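Local coordinates for glyoxalase family protein (Bacillus cereus, PDB 1ZSW), which binds a zinc ion and belongs to the glyoxalase/bleomycin resistance/dioxygenase superfamily, though its exact reaction remains unknown, at residues M181-M194 / A223-T236. Residues are numbered along the deposited sequence; the frame is centred on the assembly and turned at random.
Sequences MGSVELTVRRLDKM and AFGEIVVKYLDGPT
The guanidinium of Arg-189, in the conformer described, one of two, meets Gly-234 O at its edge, in plane: NE (3.0 Å) and NH2 (2.7 Å) both donate to that one oxygen, from within the carbonyl plane. The Asp-233 carboxylate, its plane turned 70° from the guanidinium, makes a long salt bridge to NE. The Tyr-231 ring has Arg-189 O at its edge and the backbone N of Asp-233 above one face, offset toward the rim. These groups lie at the C-terminal end of a parallel strand pair, 181-188 with 227-231, in a beta-alpha-beta-beta-beta unit of the vicinal oxygen chelate fold; helix 191-201 follows the first strand. Six backbone hydrogen bonds join the two segments, from Val-184 N to Glu-226 O through Leu-232 N to Val-188 O. On the helix side, Val-229 CG1 touches Val-188 CG2 (3.6 Å), and Met-194, with CG anti to its own N (chi1 177°), brings CG to Val-229 CG2 (3.7 Å). On the other face, Lys-230 CD lies against Glu-185 CD (3.5 Å); two waters bridge NZ to the carboxylate oxygens, of which OE1 also has a salt bridge to Arg-104 and OE2 a hydrogen bond with Thr-103. Thr-187 CG2 presses tightly on Leu-232 CB (3.4 Å). Met-181 sits about 10 Å from the zinc ion, side chain to metal. Glu-226 OE1, salt-bridged to Arg-138, accepts from Ser-183 OG (2.7 Å) on its anti side, 31° out of the carboxylate plane.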
# COMPACT_ATOMS: atom_id res chain seq x y z
N MET A 181 3.86 5.07 3.54
CA MET A 181 4.54 3.84 3.12
C MET A 181 5.96 4.08 2.74
O MET A 181 6.27 5.05 2.05
CB MET A 181 3.82 3.21 1.90
CG MET A 181 2.41 2.80 2.31
SD MET A 181 1.38 2.44 0.82
CE MET A 181 2.21 0.95 0.40
N GLY A 182 6.81 3.12 3.11
CA GLY A 182 8.19 3.05 2.59
C GLY A 182 8.38 1.75 1.80
O GLY A 182 7.58 1.45 0.91
N SER A 183 9.42 0.98 2.08
CA SER A 183 9.68 -0.25 1.35
C SER A 183 8.49 -1.18 1.39
O SER A 183 7.93 -1.40 2.47
CB SER A 183 10.83 -1.01 2.04
OG SER A 183 11.87 -0.14 2.39
N VAL A 184 8.15 -1.79 0.25
CA VAL A 184 7.15 -2.89 0.23
C VAL A 184 7.89 -4.12 -0.27
O VAL A 184 8.62 -4.02 -1.21
CB VAL A 184 5.95 -2.56 -0.69
CG1 VAL A 184 5.03 -3.76 -0.82
CG2 VAL A 184 5.12 -1.37 -0.09
N GLU A 185 7.70 -5.24 0.42
CA GLU A 185 8.46 -6.48 0.13
C GLU A 185 7.61 -7.42 -0.73
O GLU A 185 6.43 -7.73 -0.37
CB GLU A 185 8.76 -7.16 1.44
CG GLU A 185 9.68 -8.36 1.33
CD GLU A 185 9.85 -8.99 2.68
OE1 GLU A 185 10.69 -8.46 3.48
OE2 GLU A 185 9.11 -9.97 2.99
N LEU A 186 8.22 -7.89 -1.81
CA LEU A 186 7.62 -8.90 -2.73
C LEU A 186 8.49 -10.16 -2.62
O LEU A 186 9.71 -10.03 -2.74
CB LEU A 186 7.64 -8.39 -4.19
CG LEU A 186 7.00 -7.01 -4.44
CD1 LEU A 186 6.98 -6.64 -5.90
CD2 LEU A 186 5.57 -6.97 -3.87
N THR A 187 7.87 -11.30 -2.42
CA THR A 187 8.62 -12.59 -2.34
C THR A 187 8.21 -13.37 -3.60
O THR A 187 7.02 -13.54 -3.86
CB THR A 187 8.26 -13.34 -1.05
OG1 THR A 187 8.65 -12.54 0.09
CG2 THR A 187 9.05 -14.68 -0.96
N VAL A 188 9.18 -13.78 -4.40
CA VAL A 188 8.87 -14.37 -5.69
C VAL A 188 9.74 -15.60 -6.01
O VAL A 188 10.82 -15.74 -5.44
CB VAL A 188 9.06 -13.34 -6.86
CG1 VAL A 188 8.03 -12.20 -6.72
CG2 VAL A 188 10.49 -12.76 -6.89
N ARG A 189 9.26 -16.45 -6.92
CA ARG A 189 10.10 -17.57 -7.45
C ARG A 189 11.16 -17.08 -8.42
O ARG A 189 12.29 -17.62 -8.45
CB ARG A 189 9.22 -18.60 -8.16
CG ARG A 189 8.27 -19.34 -7.24
CD ARG A 189 8.86 -20.72 -6.76
NE ARG A 189 7.87 -21.48 -5.99
CZ ARG A 189 6.63 -21.72 -6.41
NH1 ARG A 189 6.25 -21.31 -7.62
NH2 ARG A 189 5.77 -22.35 -5.65
N ARG A 190 10.78 -16.11 -9.24
CA ARG A 190 11.64 -15.58 -10.32
C ARG A 190 11.95 -14.10 -10.12
O ARG A 190 11.27 -13.21 -10.64
CB ARG A 190 10.98 -15.81 -11.69
CG ARG A 190 10.79 -17.27 -12.03
CD ARG A 190 12.11 -17.95 -12.38
NE ARG A 190 12.89 -17.22 -13.40
CZ ARG A 190 12.96 -17.54 -14.69
NH1 ARG A 190 12.26 -18.57 -15.18
NH2 ARG A 190 13.70 -16.79 -15.51
N LEU A 191 13.01 -13.85 -9.37
CA LEU A 191 13.47 -12.50 -9.09
C LEU A 191 13.88 -11.76 -10.36
O LEU A 191 13.60 -10.57 -10.51
CB LEU A 191 14.62 -12.58 -8.07
CG LEU A 191 15.24 -11.28 -7.56
CD1 LEU A 191 15.80 -11.48 -6.15
CD2 LEU A 191 16.31 -10.75 -8.52
N ASP A 192 14.49 -12.47 -11.32
CA ASP A 192 14.87 -11.83 -12.59
C ASP A 192 13.69 -11.27 -13.36
O ASP A 192 13.76 -10.18 -13.94
CB ASP A 192 15.69 -12.80 -13.48
CG ASP A 192 14.95 -14.11 -13.79
OD1 ASP A 192 14.09 -14.56 -13.00
OD2 ASP A 192 15.26 -14.73 -14.84
N LYS A 193 12.59 -12.01 -13.35
CA LYS A 193 11.40 -11.59 -14.08
C LYS A 193 10.79 -10.37 -13.41
O LYS A 193 10.35 -9.44 -14.09
CB LYS A 193 10.41 -12.76 -14.19
CG LYS A 193 10.96 -13.96 -14.99
CD LYS A 193 9.82 -14.85 -15.48
CE LYS A 193 10.10 -15.43 -16.88
NZ LYS A 193 9.94 -14.41 -17.97
N MET A 194 10.76 -10.36 -12.08
CA MET A 194 10.21 -9.21 -11.36
C MET A 194 11.07 -7.97 -11.58
O MET A 194 10.56 -6.87 -11.84
CB MET A 194 10.04 -9.51 -9.85
CG MET A 194 9.53 -8.30 -9.03
SD MET A 194 7.90 -7.70 -9.55
CE MET A 194 6.93 -8.99 -8.89
N ALA A 223 12.42 6.63 -0.52
CA ALA A 223 11.83 5.46 0.14
C ALA A 223 10.39 5.23 -0.32
O ALA A 223 9.87 4.14 -0.14
CB ALA A 223 11.83 5.64 1.64
N PHE A 224 9.77 6.28 -0.85
CA PHE A 224 8.30 6.31 -0.99
C PHE A 224 7.77 5.34 -2.04
O PHE A 224 6.56 5.10 -2.09
CB PHE A 224 7.83 7.72 -1.36
CG PHE A 224 8.53 8.79 -0.60
CD1 PHE A 224 8.53 8.79 0.78
CD2 PHE A 224 9.22 9.77 -1.30
CE1 PHE A 224 9.21 9.76 1.49
CE2 PHE A 224 9.90 10.76 -0.60
CZ PHE A 224 9.89 10.75 0.79
N GLY A 225 8.65 4.80 -2.86
CA GLY A 225 8.23 3.87 -3.90
C GLY A 225 9.12 2.65 -3.90
O GLY A 225 9.14 1.89 -4.88
N GLU A 226 9.83 2.44 -2.78
CA GLU A 226 10.83 1.38 -2.73
C GLU A 226 10.21 -0.00 -2.66
O GLU A 226 9.25 -0.21 -1.91
CB GLU A 226 11.77 1.61 -1.57
CG GLU A 226 12.97 0.66 -1.57
CD GLU A 226 13.95 1.01 -0.44
OE1 GLU A 226 13.82 0.43 0.65
OE2 GLU A 226 14.80 1.88 -0.68
N ILE A 227 10.75 -0.92 -3.45
CA ILE A 227 10.31 -2.33 -3.46
C ILE A 227 11.52 -3.21 -3.18
O ILE A 227 12.54 -3.05 -3.84
CB ILE A 227 9.68 -2.69 -4.80
CG1 ILE A 227 8.36 -1.88 -4.96
CG2 ILE A 227 9.33 -4.15 -4.82
CD1 ILE A 227 7.72 -2.16 -6.32
N VAL A 228 11.36 -4.10 -2.22
CA VAL A 228 12.36 -5.12 -1.87
C VAL A 228 11.85 -6.43 -2.47
O VAL A 228 10.77 -6.90 -2.11
CB VAL A 228 12.46 -5.26 -0.35
CG1 VAL A 228 13.43 -6.41 0.01
CG2 VAL A 228 12.95 -3.95 0.26
N VAL A 229 12.65 -7.04 -3.34
CA VAL A 229 12.25 -8.28 -4.01
C VAL A 229 13.11 -9.40 -3.44
O VAL A 229 14.34 -9.33 -3.52
CB VAL A 229 12.38 -8.20 -5.54
CG1 VAL A 229 11.97 -9.54 -6.19
CG2 VAL A 229 11.52 -7.07 -6.11
N LYS A 230 12.44 -10.39 -2.86
CA LYS A 230 13.12 -11.56 -2.26
C LYS A 230 12.83 -12.84 -3.04
O LYS A 230 11.68 -13.14 -3.40
CB LYS A 230 12.67 -11.76 -0.81
CG LYS A 230 13.00 -10.59 0.12
CD LYS A 230 12.53 -10.84 1.52
CE LYS A 230 13.32 -11.89 2.26
NZ LYS A 230 12.73 -12.05 3.61
N TYR A 231 13.88 -13.63 -3.28
CA TYR A 231 13.69 -14.92 -3.91
C TYR A 231 13.38 -15.95 -2.82
O TYR A 231 14.09 -16.04 -1.80
CB TYR A 231 14.98 -15.33 -4.65
CG TYR A 231 15.00 -16.81 -5.00
CD1 TYR A 231 16.00 -17.64 -4.52
CD2 TYR A 231 14.01 -17.38 -5.79
CE1 TYR A 231 16.04 -19.00 -4.85
CE2 TYR A 231 14.02 -18.75 -6.10
CZ TYR A 231 15.04 -19.53 -5.62
OH TYR A 231 15.07 -20.87 -5.94
N LEU A 232 12.30 -16.68 -3.00
CA LEU A 232 11.98 -17.80 -2.13
C LEU A 232 11.37 -18.90 -2.97
O LEU A 232 10.46 -18.67 -3.78
CB LEU A 232 11.05 -17.41 -0.97
CG LEU A 232 10.71 -18.50 0.07
CD1 LEU A 232 11.97 -18.82 0.89
CD2 LEU A 232 9.62 -18.03 1.02
N ASP A 233 11.90 -20.11 -2.79
CA ASP A 233 11.39 -21.28 -3.49
C ASP A 233 10.38 -21.90 -2.56
O ASP A 233 10.05 -21.31 -1.52
CB ASP A 233 12.56 -22.27 -3.75
CG ASP A 233 12.33 -23.18 -4.95
OD1 ASP A 233 11.21 -23.26 -5.48
OD2 ASP A 233 13.30 -23.85 -5.37
N GLY A 234 9.87 -23.07 -2.89
CA GLY A 234 8.91 -23.68 -1.96
C GLY A 234 7.47 -23.37 -2.32
O GLY A 234 7.21 -22.86 -3.41
N PRO A 235 6.52 -23.68 -1.42
CA PRO A 235 5.12 -23.47 -1.81
C PRO A 235 4.77 -22.01 -1.93
O PRO A 235 5.28 -21.17 -1.20
CB PRO A 235 4.34 -24.02 -0.63
CG PRO A 235 5.30 -24.84 0.14
CD PRO A 235 6.63 -24.30 -0.09
N THR A 236 3.81 -21.76 -2.81
CA THR A 236 3.24 -20.43 -2.95
C THR A 236 2.36 -20.17 -1.74
O THR A 236 1.67 -21.07 -1.18
CB THR A 236 2.40 -20.37 -4.24
OG1 THR A 236 3.27 -20.52 -5.37
CG2 THR A 236 1.71 -19.04 -4.39
O HOH W 1 4.83 6.09 -0.16
O HOH W 2 9.65 -12.19 4.31
O HOH W 3 13.22 -9.50 4.67